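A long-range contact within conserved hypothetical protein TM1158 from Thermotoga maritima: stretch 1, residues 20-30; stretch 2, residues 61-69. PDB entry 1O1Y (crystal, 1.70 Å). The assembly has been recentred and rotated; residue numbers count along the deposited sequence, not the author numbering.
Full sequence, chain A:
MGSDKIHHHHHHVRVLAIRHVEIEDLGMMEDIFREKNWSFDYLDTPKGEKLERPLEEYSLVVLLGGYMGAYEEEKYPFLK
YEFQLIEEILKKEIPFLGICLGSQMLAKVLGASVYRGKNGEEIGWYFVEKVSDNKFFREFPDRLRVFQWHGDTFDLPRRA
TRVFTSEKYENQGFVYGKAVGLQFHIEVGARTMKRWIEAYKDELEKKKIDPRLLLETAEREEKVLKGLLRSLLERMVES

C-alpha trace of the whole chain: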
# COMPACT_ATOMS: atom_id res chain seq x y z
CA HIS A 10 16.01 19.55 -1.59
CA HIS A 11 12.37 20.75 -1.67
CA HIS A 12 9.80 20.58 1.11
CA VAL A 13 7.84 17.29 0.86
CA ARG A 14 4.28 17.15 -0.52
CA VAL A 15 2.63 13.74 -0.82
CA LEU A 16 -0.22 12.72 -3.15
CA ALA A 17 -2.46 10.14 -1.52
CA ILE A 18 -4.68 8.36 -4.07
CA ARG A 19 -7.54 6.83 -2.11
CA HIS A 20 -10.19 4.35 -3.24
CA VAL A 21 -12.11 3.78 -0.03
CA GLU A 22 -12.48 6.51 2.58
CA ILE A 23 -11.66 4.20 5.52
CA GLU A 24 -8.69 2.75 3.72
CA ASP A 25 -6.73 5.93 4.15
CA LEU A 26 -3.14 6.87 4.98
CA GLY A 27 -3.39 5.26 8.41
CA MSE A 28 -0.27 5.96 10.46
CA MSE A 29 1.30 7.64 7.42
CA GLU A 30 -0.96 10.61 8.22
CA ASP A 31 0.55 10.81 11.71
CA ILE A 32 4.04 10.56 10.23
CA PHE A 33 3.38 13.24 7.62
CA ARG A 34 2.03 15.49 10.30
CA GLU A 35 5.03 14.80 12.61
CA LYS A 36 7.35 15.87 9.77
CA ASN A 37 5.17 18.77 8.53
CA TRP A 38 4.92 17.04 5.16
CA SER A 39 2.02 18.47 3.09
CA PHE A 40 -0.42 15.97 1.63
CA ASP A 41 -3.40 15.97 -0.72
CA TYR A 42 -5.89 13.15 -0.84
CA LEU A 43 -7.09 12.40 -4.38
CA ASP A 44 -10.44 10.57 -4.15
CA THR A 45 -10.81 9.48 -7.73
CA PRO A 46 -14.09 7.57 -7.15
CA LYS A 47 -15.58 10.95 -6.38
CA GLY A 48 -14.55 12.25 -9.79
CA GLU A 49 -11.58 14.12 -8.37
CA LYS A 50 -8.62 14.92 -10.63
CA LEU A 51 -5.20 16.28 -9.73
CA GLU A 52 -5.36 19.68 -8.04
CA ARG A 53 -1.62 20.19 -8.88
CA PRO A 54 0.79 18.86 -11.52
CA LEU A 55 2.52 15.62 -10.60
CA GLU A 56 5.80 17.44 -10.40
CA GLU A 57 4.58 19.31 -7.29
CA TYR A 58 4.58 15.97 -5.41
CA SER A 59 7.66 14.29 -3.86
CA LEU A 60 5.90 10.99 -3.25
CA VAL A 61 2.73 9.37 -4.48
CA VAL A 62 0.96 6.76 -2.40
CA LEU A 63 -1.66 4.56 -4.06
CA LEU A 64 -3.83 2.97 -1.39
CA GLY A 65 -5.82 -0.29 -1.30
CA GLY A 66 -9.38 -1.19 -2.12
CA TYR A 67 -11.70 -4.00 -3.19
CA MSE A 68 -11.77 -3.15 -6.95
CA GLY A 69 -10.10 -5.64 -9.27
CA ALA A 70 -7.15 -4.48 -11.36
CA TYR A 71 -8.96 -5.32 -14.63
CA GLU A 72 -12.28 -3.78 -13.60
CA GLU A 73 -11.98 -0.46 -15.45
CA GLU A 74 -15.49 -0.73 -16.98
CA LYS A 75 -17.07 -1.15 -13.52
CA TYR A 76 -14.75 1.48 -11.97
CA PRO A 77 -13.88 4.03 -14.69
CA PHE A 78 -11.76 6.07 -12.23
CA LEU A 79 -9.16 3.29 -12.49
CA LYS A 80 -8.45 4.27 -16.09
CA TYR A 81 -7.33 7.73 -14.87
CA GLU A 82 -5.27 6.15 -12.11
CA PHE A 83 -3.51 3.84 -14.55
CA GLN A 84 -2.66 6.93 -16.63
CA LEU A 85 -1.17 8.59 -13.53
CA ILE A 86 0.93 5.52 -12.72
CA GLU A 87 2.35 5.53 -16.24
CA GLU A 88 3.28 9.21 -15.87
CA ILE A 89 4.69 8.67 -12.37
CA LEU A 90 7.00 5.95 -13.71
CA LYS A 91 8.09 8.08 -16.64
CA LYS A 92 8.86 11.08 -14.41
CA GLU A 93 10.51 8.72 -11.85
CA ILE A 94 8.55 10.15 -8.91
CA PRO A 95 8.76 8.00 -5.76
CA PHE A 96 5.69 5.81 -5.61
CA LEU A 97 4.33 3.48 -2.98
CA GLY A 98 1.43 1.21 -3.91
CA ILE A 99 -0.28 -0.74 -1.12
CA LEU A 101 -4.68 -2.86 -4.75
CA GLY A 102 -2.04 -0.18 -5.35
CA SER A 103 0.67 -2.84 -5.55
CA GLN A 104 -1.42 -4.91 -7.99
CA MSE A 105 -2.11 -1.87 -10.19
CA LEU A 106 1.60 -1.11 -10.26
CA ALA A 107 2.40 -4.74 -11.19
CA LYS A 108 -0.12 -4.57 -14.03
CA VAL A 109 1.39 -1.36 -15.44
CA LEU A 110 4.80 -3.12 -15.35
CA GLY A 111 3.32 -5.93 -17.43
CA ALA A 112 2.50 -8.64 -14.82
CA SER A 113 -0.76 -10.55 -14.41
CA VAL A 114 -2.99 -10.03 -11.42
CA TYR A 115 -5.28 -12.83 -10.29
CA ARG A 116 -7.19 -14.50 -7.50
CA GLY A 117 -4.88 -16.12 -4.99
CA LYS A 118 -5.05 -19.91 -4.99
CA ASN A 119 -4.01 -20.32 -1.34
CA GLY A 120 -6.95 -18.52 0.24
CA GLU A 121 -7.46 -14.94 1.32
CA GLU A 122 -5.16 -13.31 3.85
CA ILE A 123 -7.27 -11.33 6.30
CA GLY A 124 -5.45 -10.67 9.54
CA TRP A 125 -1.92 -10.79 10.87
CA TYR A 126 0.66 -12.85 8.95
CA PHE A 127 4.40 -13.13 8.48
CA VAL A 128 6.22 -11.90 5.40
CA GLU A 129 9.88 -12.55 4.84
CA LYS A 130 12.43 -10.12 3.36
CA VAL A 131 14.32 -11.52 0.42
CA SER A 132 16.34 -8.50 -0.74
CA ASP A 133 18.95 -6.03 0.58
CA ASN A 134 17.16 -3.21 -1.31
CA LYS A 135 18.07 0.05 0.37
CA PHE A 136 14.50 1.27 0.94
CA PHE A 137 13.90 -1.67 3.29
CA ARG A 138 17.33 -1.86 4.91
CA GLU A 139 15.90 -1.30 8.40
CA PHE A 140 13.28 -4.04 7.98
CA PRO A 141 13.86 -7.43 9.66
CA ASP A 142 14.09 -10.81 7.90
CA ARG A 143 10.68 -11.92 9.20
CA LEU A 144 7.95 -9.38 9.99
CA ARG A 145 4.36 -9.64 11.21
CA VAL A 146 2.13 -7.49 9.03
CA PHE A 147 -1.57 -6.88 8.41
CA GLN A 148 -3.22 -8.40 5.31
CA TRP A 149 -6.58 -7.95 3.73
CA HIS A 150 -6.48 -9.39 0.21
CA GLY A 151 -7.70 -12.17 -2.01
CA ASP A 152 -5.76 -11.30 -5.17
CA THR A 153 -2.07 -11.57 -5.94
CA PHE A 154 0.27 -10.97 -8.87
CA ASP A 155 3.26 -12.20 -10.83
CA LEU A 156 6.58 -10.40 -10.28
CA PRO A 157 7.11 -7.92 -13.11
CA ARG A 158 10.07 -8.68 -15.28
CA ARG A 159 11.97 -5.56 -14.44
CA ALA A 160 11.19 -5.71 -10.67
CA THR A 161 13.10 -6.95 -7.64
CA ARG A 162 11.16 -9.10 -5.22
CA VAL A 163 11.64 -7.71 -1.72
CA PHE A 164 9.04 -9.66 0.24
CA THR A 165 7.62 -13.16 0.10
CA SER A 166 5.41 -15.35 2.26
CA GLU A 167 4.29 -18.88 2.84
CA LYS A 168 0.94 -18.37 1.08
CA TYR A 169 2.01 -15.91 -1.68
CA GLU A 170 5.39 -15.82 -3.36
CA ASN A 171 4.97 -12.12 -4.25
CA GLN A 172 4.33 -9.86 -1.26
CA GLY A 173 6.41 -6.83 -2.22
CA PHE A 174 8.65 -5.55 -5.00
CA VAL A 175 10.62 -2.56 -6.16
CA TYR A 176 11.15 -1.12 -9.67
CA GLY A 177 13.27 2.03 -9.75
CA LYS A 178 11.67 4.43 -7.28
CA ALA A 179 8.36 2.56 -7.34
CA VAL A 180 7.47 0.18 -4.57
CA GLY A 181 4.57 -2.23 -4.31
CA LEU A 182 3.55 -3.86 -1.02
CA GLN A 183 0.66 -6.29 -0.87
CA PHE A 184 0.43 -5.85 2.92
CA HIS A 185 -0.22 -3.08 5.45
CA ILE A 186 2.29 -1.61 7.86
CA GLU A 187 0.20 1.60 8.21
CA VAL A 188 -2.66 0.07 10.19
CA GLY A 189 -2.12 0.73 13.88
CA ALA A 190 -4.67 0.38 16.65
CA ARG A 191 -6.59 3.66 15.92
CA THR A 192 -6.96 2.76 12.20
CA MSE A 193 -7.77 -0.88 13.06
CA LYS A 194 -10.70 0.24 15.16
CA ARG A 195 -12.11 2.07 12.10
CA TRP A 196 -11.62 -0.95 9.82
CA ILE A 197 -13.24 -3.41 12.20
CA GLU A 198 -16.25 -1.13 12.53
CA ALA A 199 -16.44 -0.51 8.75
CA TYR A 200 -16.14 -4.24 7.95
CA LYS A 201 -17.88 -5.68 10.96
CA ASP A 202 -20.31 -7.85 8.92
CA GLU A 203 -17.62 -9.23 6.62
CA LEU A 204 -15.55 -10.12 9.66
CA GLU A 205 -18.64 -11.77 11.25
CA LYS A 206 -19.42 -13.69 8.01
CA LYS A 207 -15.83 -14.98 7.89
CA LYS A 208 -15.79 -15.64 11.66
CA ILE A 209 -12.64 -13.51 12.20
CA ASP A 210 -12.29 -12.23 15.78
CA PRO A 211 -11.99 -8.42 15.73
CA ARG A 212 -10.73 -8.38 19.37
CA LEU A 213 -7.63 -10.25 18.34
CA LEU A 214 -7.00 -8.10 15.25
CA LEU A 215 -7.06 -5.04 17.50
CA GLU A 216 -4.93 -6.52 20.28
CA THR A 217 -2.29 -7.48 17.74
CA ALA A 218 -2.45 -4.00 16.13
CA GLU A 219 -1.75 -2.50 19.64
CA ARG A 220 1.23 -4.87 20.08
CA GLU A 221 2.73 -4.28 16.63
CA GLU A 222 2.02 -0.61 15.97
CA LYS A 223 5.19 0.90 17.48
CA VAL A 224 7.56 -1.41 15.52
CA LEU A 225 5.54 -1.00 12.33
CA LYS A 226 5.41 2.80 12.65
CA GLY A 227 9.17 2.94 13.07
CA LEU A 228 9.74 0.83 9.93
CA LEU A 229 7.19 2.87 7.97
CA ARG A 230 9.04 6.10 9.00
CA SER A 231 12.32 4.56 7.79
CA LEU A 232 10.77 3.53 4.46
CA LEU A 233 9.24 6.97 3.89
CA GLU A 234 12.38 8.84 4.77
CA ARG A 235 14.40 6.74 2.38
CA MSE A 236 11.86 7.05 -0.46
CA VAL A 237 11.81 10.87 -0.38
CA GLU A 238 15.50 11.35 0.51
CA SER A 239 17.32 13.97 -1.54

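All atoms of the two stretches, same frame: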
# COMPACT_ATOMS: atom_id res chain seq x y z
N HIS A 20 -9.03 5.01 -2.65
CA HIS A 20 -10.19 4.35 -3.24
C HIS A 20 -11.38 4.17 -2.33
O HIS A 20 -12.52 4.12 -2.80
CB HIS A 20 -9.74 3.01 -3.66
CG HIS A 20 -8.64 3.05 -4.64
ND1 HIS A 20 -7.50 2.28 -4.51
CD2 HIS A 20 -8.43 3.86 -5.71
CE1 HIS A 20 -6.70 2.50 -5.54
NE2 HIS A 20 -7.25 3.45 -6.29
N VAL A 21 -11.10 4.05 -1.04
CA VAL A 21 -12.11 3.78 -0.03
C VAL A 21 -11.79 4.69 1.13
O VAL A 21 -10.65 4.67 1.57
CB VAL A 21 -12.03 2.30 0.43
CG1 VAL A 21 -13.05 2.02 1.49
CG2 VAL A 21 -12.30 1.35 -0.79
N GLU A 22 -12.77 5.46 1.61
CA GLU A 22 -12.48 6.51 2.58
C GLU A 22 -11.78 6.00 3.85
O GLU A 22 -10.83 6.62 4.33
CB GLU A 22 -13.75 7.26 2.96
CG GLU A 22 -13.48 8.43 3.89
CD GLU A 22 -14.71 9.28 4.11
OE1 GLU A 22 -15.80 8.91 3.62
OE2 GLU A 22 -14.57 10.32 4.79
N ILE A 23 -12.24 4.84 4.33
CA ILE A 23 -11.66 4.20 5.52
C ILE A 23 -10.25 3.69 5.30
O ILE A 23 -9.44 3.62 6.23
CB ILE A 23 -12.59 3.01 5.95
CG1 ILE A 23 -13.89 3.57 6.52
CG2 ILE A 23 -11.92 2.07 6.92
CD1 ILE A 23 -13.76 4.23 7.85
N GLU A 24 -9.97 3.31 4.07
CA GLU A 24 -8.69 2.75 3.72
C GLU A 24 -7.78 3.90 3.31
O GLU A 24 -7.37 4.05 2.16
CB GLU A 24 -8.81 1.64 2.69
CG GLU A 24 -9.77 0.56 3.23
CD GLU A 24 -10.06 -0.62 2.29
OE1 GLU A 24 -9.21 -0.95 1.45
OE2 GLU A 24 -11.14 -1.26 2.46
N ASP A 25 -7.41 4.65 4.32
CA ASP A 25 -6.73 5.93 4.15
C ASP A 25 -5.24 5.80 4.46
O ASP A 25 -4.68 4.71 4.42
CB ASP A 25 -7.45 6.97 4.95
CG ASP A 25 -7.30 6.76 6.48
OD1 ASP A 25 -6.62 5.82 6.95
OD2 ASP A 25 -7.86 7.55 7.25
N LEU A 26 -4.57 6.91 4.75
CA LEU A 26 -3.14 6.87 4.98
C LEU A 26 -2.74 6.16 6.26
O LEU A 26 -1.57 5.85 6.47
CB LEU A 26 -2.54 8.28 4.98
CG LEU A 26 -2.36 8.90 3.60
CD1 LEU A 26 -2.18 10.43 3.78
CD2 LEU A 26 -1.25 8.30 2.81
N GLY A 27 -3.70 5.92 7.15
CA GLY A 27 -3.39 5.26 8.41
C GLY A 27 -2.33 6.06 9.17
O GLY A 27 -2.39 7.31 9.25
N MSE A 28 -1.34 5.34 9.69
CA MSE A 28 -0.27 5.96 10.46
C MSE A 28 0.65 6.82 9.60
O MSE A 28 1.38 7.64 10.15
CB MSE A 28 0.59 4.90 11.16
CG MSE A 28 -0.20 4.10 12.17
SE MSE A 28 0.99 3.06 13.37
CE MSE A 28 1.50 1.68 12.30
N MSE A 29 0.57 6.70 8.28
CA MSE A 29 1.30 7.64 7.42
C MSE A 29 0.83 9.05 7.63
O MSE A 29 1.65 9.98 7.58
CB MSE A 29 1.25 7.27 5.95
CG MSE A 29 2.01 6.06 5.59
SE MSE A 29 1.94 5.68 3.69
CE MSE A 29 0.33 4.61 3.71
N GLU A 30 -0.47 9.25 7.91
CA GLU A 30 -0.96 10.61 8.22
C GLU A 30 -0.26 11.23 9.45
O GLU A 30 0.12 12.41 9.45
CB GLU A 30 -2.48 10.60 8.44
CG GLU A 30 -3.14 11.87 8.07
CD GLU A 30 -4.65 11.72 8.10
OE1 GLU A 30 -5.25 11.18 7.15
OE2 GLU A 30 -5.20 12.11 9.12
N VAL A 61 4.10 9.74 -4.22
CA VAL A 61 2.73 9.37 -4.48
C VAL A 61 2.47 8.06 -3.79
O VAL A 61 3.20 7.08 -4.00
CB VAL A 61 2.45 9.23 -5.99
CG1 VAL A 61 0.96 8.77 -6.21
CG2 VAL A 61 2.72 10.56 -6.70
N VAL A 62 1.39 8.01 -3.03
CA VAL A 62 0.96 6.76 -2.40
C VAL A 62 -0.38 6.34 -3.02
O VAL A 62 -1.31 7.12 -3.04
CB VAL A 62 0.77 6.97 -0.90
CG1 VAL A 62 0.30 5.68 -0.19
CG2 VAL A 62 2.04 7.44 -0.25
N LEU A 63 -0.43 5.12 -3.53
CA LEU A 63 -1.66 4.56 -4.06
C LEU A 63 -2.18 3.48 -3.11
O LEU A 63 -1.58 2.43 -2.95
CB LEU A 63 -1.41 4.00 -5.44
CG LEU A 63 -2.63 3.41 -6.18
CD1 LEU A 63 -3.67 4.48 -6.41
CD2 LEU A 63 -2.24 2.80 -7.50
N LEU A 64 -3.28 3.79 -2.46
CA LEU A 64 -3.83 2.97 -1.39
C LEU A 64 -4.68 1.79 -1.91
O LEU A 64 -4.87 1.63 -3.12
CB LEU A 64 -4.64 3.85 -0.44
CG LEU A 64 -3.78 4.92 0.27
CD1 LEU A 64 -4.65 6.04 0.81
CD2 LEU A 64 -2.91 4.27 1.34
N GLY A 65 -5.14 0.95 -0.98
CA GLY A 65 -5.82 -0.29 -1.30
C GLY A 65 -7.28 -0.08 -1.68
O GLY A 65 -7.79 1.03 -1.78
N GLY A 66 -7.98 -1.19 -1.83
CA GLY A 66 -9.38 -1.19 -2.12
C GLY A 66 -9.83 -2.55 -2.65
O GLY A 66 -9.03 -3.44 -2.93
N TYR A 67 -11.12 -2.71 -2.82
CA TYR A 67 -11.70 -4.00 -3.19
C TYR A 67 -11.83 -4.16 -4.71
O TYR A 67 -12.15 -5.27 -5.18
CB TYR A 67 -13.09 -4.14 -2.54
CG TYR A 67 -13.97 -3.01 -2.85
CD1 TYR A 67 -14.59 -2.92 -4.10
CD2 TYR A 67 -14.23 -2.01 -1.92
CE1 TYR A 67 -15.39 -1.85 -4.41
CE2 TYR A 67 -15.02 -0.93 -2.23
CZ TYR A 67 -15.62 -0.86 -3.47
OH TYR A 67 -16.46 0.19 -3.82
N MSE A 68 -11.61 -3.09 -5.48
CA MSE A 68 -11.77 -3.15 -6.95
C MSE A 68 -10.72 -4.10 -7.52
O MSE A 68 -9.61 -4.16 -7.02
CB MSE A 68 -11.53 -1.79 -7.61
CG MSE A 68 -12.44 -0.65 -7.18
SE MSE A 68 -11.49 0.28 -5.72
CE MSE A 68 -13.06 0.95 -4.84
N GLY A 69 -11.07 -4.81 -8.58
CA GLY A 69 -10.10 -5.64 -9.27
C GLY A 69 -9.28 -4.80 -10.24
O GLY A 69 -9.79 -3.82 -10.80
O HOH W 1 -8.18 3.44 -0.47

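How does the strand at the start of stretch 2 meet the other segment? Val61 stays out of reach, but the CA-to-CB bond of Val62 points toward stretch 1, and the side chain supplies CG1 to two apolar partners: Met29 CE lies 4.0 Å from Val62 CG1, and Leu26 CD2 lies 4.3 Å from the same Val62 CG1. Met29 is a selenomethionine in the helix, long enough for its terminal methyl to reach the strand. Leu63 points its CA-to-CB bond sideways, yet the end of its side chain comes nearer, placing Leu63 CD1 3.7 Å from His20 CE1. Val62, Leu63 and Leu26 are buried, as suits their hydrocarbon side chains; Met29 is buried with them.

Why is Leu64 so well covered? Its CA-to-CB bond points toward stretch 1, and its side chain settles against both backbone and side chain. Leu64 CD1 is 3.6 Å from Glu24 O, Leu64 CD2 is 3.6 Å from Asp25 O, and Met29 CE packs 4.0 Å from Leu64 CD2. The branched end thus packs against the segment from Glu24 to Met29.

What polar links fasten the loop after the strand? The buried His20 ring presents its edge to Gly65, and His20 ND1 donates a hydrogen bond to Gly65 O at 3.0 Å. His20 NE2 is satisfied elsewhere in the structure, so both ring nitrogens are used. A water adds a bridge: it accepts from Val21 N at 3.0 Å and lies 2.8 Å from both Glu24 O and Gly65 O, close enough to donate to either carbonyl. It therefore ties the turn to the glycine loop.

Why does glycine suit position 66? The CA atoms of His20 and Gly66 are only 5.7 Å apart. A CB on Gly66 would lie a tight 3.1 Å from His20 CB, and the residue's backbone angles (163°/173°) would also jam it against the preceding carbonyl. Glu24 OE1 lies 3.5 Å from Gly66 N.

What closes the far end of the contact? Tyr67 is exposed, but its ring reaches back so that Tyr67 CE2 lies 3.8 Å from Val21 CG2. Selenomethionine Met68 is buried and its CA-to-CB bond points toward stretch 1, with Met68 CE 4.1 Å from Val21 CG2 and Met68 SE 3.8 Å from His20 CB. Met68 SE also lies 4.7 Å from the centroid of the His20 ring, in an oblique position. In all, the contact buries 560 Å², both sides summed.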